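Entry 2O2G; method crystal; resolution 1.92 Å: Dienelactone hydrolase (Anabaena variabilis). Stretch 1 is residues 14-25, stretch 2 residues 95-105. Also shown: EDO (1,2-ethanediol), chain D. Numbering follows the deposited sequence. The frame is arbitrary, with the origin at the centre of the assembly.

Stretch 1 14-25: AVSVSVGEVKLK
Stretch 2 95-105: ASRLVGATDWL

A helix can pack against a β-hairpin without a single direct hydrogen bond between them, leaving the polar connections to water, and this contact in a dienelactone hydrolase is a clear example. Three waters join the elements. Water 1 donates to Ser-16 O (3.2 Å), accepts from Trp-104 NE1 (3.1 Å) and is hydrogen-bonded to Ser-18 OG (2.9 Å). Water 2 donates to both Ser-18 O (2.8 Å) and Gly-100 O (2.7 Å), carbonyl oxygens that cannot bond to each other and lie 4.4 Å apart. Water 3 donates to Glu-21 OE2 (2.6 Å) and accepts from Arg-97 NH2 (3.2 Å).

The hairpin pairs strand 14-19 with strand 22-25 through a type II' turn from Val-19 to Val-22. Gly-20, at phi/psi 60/-125, takes the positive phi that glycine favours, and Glu-21 follows at -79/-15. Reciprocal backbone bonds set the register: Val-19 N to Val-22 O is 2.8 Å and Val-22 N to Val-19 O 3.0 Å, while Val-17 N to Leu-24 O is 2.9 Å and Leu-24 N to Val-17 O 2.8 Å. Helix 95-105 is regular, with phi near -63 and psi near -41, and its N-to-C direction makes 114° with that of strand 14-19; the axes approach to 7.5 Å.

A residue without a side chain lies where the backbones come close. The CA atoms of Val-19 and Gly-100 are 4.9 Å apart, and Val-19 (chi1 t) places CG2 3.6 Å from Gly-100 C. A β-carbon on Gly-100 would lie 2.2 Å from Val-19 CG1, a clash. One helical turn on, Trp-104 (chi1 t, chi2 88°) points toward the hairpin and offers a ring face to Val-17 (chi1 t). Val-17 CG2 sits 4.0 Å from the centroid of the six-membered ring of Trp-104, only 7° off its normal, a CH-pi contact; Val-17 CG1 reaches Trp-104 CG at 3.8 Å and Ala-101 CB at 4.1 Å. Val-15 (chi1 m) extends the apolar contact, its CG2 4.0 Å from Trp-104 CH2.

One turn before Ala-101, Arg-97 (chi1 m, chi2 m, chi3 t, chi4 77°) leaves its backbone sideways, but its end comes nearer the hairpin. Val-22 CG1 (chi1 m) covers one guanidinium face, 3.8 Å from Arg-97 NH2, and Leu-24 CD2 (chi1 m, chi2 t) lies 4.1 Å from Arg-97 NH1. The charged group thus packs against aliphatic carbon while NH1 and NH2 are also hydrogen-bonded elsewhere in the structure.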

# COMPACT_ATOMS: atom_id res chain seq x y z
N ALA A 14 -7.69 -10.22 -13.76
CA ALA A 14 -8.61 -10.38 -12.63
C ALA A 14 -8.21 -11.67 -11.90
O ALA A 14 -8.49 -12.76 -12.39
CB ALA A 14 -10.04 -10.48 -13.14
N VAL A 15 -7.55 -11.54 -10.75
CA VAL A 15 -7.08 -12.68 -10.01
C VAL A 15 -7.88 -12.95 -8.71
O VAL A 15 -8.53 -12.04 -8.19
CB VAL A 15 -5.57 -12.52 -9.68
CG1 VAL A 15 -4.80 -12.29 -10.97
CG2 VAL A 15 -5.29 -11.34 -8.71
N SER A 16 -7.85 -14.20 -8.25
CA SER A 16 -8.42 -14.60 -6.98
C SER A 16 -7.23 -14.96 -6.08
O SER A 16 -6.51 -15.91 -6.36
CB SER A 16 -9.36 -15.79 -7.12
OG SER A 16 -10.04 -16.00 -5.89
N VAL A 17 -7.00 -14.14 -5.07
CA VAL A 17 -5.90 -14.26 -4.11
C VAL A 17 -6.39 -15.03 -2.85
O VAL A 17 -7.21 -14.53 -2.07
CB VAL A 17 -5.41 -12.87 -3.71
CG1 VAL A 17 -4.27 -12.95 -2.64
CG2 VAL A 17 -4.95 -12.05 -4.93
N SER A 18 -5.90 -16.25 -2.68
CA SER A 18 -6.25 -17.08 -1.55
C SER A 18 -5.42 -16.72 -0.31
O SER A 18 -4.18 -16.64 -0.38
CB SER A 18 -6.04 -18.56 -1.89
OG SER A 18 -7.02 -19.00 -2.81
N VAL A 19 -6.11 -16.49 0.79
CA VAL A 19 -5.50 -16.15 2.06
C VAL A 19 -6.23 -17.02 3.05
O VAL A 19 -7.30 -16.69 3.50
CB VAL A 19 -5.66 -14.68 2.40
CG1 VAL A 19 -5.11 -14.38 3.78
CG2 VAL A 19 -4.94 -13.83 1.33
N GLY A 20 -5.67 -18.19 3.31
CA GLY A 20 -6.31 -19.12 4.22
C GLY A 20 -7.66 -19.49 3.67
O GLY A 20 -7.81 -19.85 2.50
N GLU A 21 -8.67 -19.27 4.50
CA GLU A 21 -10.03 -19.66 4.16
C GLU A 21 -10.72 -18.68 3.22
O GLU A 21 -11.74 -19.07 2.63
CB GLU A 21 -10.86 -19.88 5.44
CG GLU A 21 -11.43 -18.64 6.21
CD GLU A 21 -10.40 -17.70 6.87
OE1 GLU A 21 -9.17 -17.92 6.78
OE2 GLU A 21 -10.85 -16.72 7.51
N VAL A 22 -10.19 -17.46 3.04
CA VAL A 22 -10.82 -16.47 2.15
C VAL A 22 -10.14 -16.30 0.79
O VAL A 22 -8.94 -16.61 0.62
CB VAL A 22 -10.94 -15.05 2.79
CG1 VAL A 22 -11.46 -15.14 4.21
CG2 VAL A 22 -9.63 -14.32 2.81
N LYS A 23 -10.93 -15.80 -0.16
CA LYS A 23 -10.49 -15.46 -1.51
C LYS A 23 -10.75 -13.95 -1.65
O LYS A 23 -11.85 -13.47 -1.36
CB LYS A 23 -11.30 -16.22 -2.57
CG LYS A 23 -11.37 -17.76 -2.37
N LEU A 24 -9.74 -13.23 -2.09
CA LEU A 24 -9.79 -11.78 -2.26
C LEU A 24 -9.59 -11.43 -3.71
O LEU A 24 -8.68 -11.95 -4.34
CB LEU A 24 -8.65 -11.13 -1.49
CG LEU A 24 -8.52 -11.41 -0.00
CD1 LEU A 24 -7.28 -10.67 0.52
CD2 LEU A 24 -9.80 -10.94 0.73
N LYS A 25 -10.41 -10.52 -4.23
CA LYS A 25 -10.35 -10.15 -5.63
C LYS A 25 -9.19 -9.19 -5.82
O LYS A 25 -8.90 -8.29 -5.01
CB LYS A 25 -11.66 -9.54 -6.10
CG LYS A 25 -12.84 -10.55 -6.01
CD LYS A 25 -14.11 -10.08 -6.67
CE LYS A 25 -14.96 -9.21 -5.84
NZ LYS A 25 -16.29 -9.02 -6.49
N ALA A 95 -3.94 -6.11 8.15
CA ALA A 95 -2.52 -6.46 7.98
C ALA A 95 -2.34 -7.93 7.69
O ALA A 95 -1.44 -8.34 6.90
CB ALA A 95 -1.70 -6.06 9.18
N SER A 96 -3.17 -8.76 8.31
CA SER A 96 -3.05 -10.18 8.07
C SER A 96 -3.44 -10.46 6.63
O SER A 96 -2.88 -11.33 6.00
CB SER A 96 -3.93 -11.02 9.00
OG SER A 96 -5.30 -10.94 8.60
N ARG A 97 -4.42 -9.74 6.11
CA ARG A 97 -4.84 -9.94 4.73
C ARG A 97 -3.75 -9.55 3.77
O ARG A 97 -3.50 -10.23 2.79
CB ARG A 97 -6.15 -9.17 4.44
CG ARG A 97 -7.32 -9.67 5.28
CD ARG A 97 -7.73 -11.03 4.75
NE ARG A 97 -8.72 -11.68 5.55
CZ ARG A 97 -10.00 -11.37 5.54
NH1 ARG A 97 -10.47 -10.42 4.76
NH2 ARG A 97 -10.81 -12.03 6.34
N LEU A 98 -3.07 -8.46 4.08
CA LEU A 98 -1.93 -8.00 3.26
C LEU A 98 -0.76 -9.00 3.33
O LEU A 98 -0.15 -9.31 2.31
CB LEU A 98 -1.51 -6.63 3.75
CG LEU A 98 -0.73 -5.71 2.82
CD1 LEU A 98 -1.42 -5.58 1.46
CD2 LEU A 98 -0.64 -4.37 3.52
N VAL A 99 -0.50 -9.54 4.52
CA VAL A 99 0.54 -10.58 4.69
C VAL A 99 0.17 -11.78 3.80
O VAL A 99 1.04 -12.33 3.14
CB VAL A 99 0.69 -11.02 6.18
CG1 VAL A 99 1.53 -12.29 6.34
CG2 VAL A 99 1.26 -9.90 7.03
N GLY A 100 -1.12 -12.17 3.83
CA GLY A 100 -1.65 -13.28 3.00
C GLY A 100 -1.46 -13.03 1.51
O GLY A 100 -0.98 -13.92 0.79
N ALA A 101 -1.80 -11.84 1.04
CA ALA A 101 -1.55 -11.45 -0.36
C ALA A 101 -0.06 -11.44 -0.74
O ALA A 101 0.30 -11.74 -1.88
CB ALA A 101 -2.17 -10.10 -0.67
N THR A 102 0.79 -11.07 0.21
CA THR A 102 2.26 -11.06 0.00
C THR A 102 2.73 -12.51 -0.24
O THR A 102 3.40 -12.81 -1.21
CB THR A 102 2.98 -10.38 1.22
OG1 THR A 102 2.47 -9.04 1.42
CG2 THR A 102 4.49 -10.28 0.97
N ASP A 103 2.31 -13.41 0.64
CA ASP A 103 2.64 -14.83 0.52
C ASP A 103 2.15 -15.42 -0.81
O ASP A 103 2.86 -16.21 -1.46
CB ASP A 103 2.07 -15.60 1.71
CG ASP A 103 2.73 -15.23 3.04
OD1 ASP A 103 3.80 -14.57 3.01
OD2 ASP A 103 2.21 -15.63 4.11
N TRP A 104 0.97 -14.98 -1.25
CA TRP A 104 0.41 -15.44 -2.53
C TRP A 104 1.32 -15.02 -3.68
O TRP A 104 1.68 -15.85 -4.53
CB TRP A 104 -0.98 -14.88 -2.74
CG TRP A 104 -1.68 -15.36 -3.97
CD1 TRP A 104 -2.43 -16.46 -4.12
CD2 TRP A 104 -1.74 -14.65 -5.21
NE1 TRP A 104 -2.94 -16.51 -5.40
CE2 TRP A 104 -2.54 -15.39 -6.07
CE3 TRP A 104 -1.22 -13.43 -5.64
CZ2 TRP A 104 -2.79 -14.98 -7.38
CZ3 TRP A 104 -1.48 -13.01 -6.95
CH2 TRP A 104 -2.25 -13.79 -7.79
N LEU A 105 1.75 -13.75 -3.66
CA LEU A 105 2.72 -13.25 -4.65
C LEU A 105 4.03 -14.02 -4.58
O LEU A 105 4.64 -14.31 -5.60
CB LEU A 105 3.02 -11.77 -4.37
CG LEU A 105 1.91 -10.80 -4.71
CD1 LEU A 105 2.26 -9.39 -4.27
CD2 LEU A 105 1.61 -10.92 -6.20
C1 EDO D . -12.03 -10.38 -9.66
O1 EDO D . -10.61 -10.38 -9.40
C2 EDO D . -12.58 -11.70 -10.17
O2 EDO D . -11.85 -12.83 -9.66
O HOH W 1 -5.27 -18.60 -5.07
O HOH W 2 -1.70 -16.52 0.92
O HOH W 3 -9.74 -14.43 8.11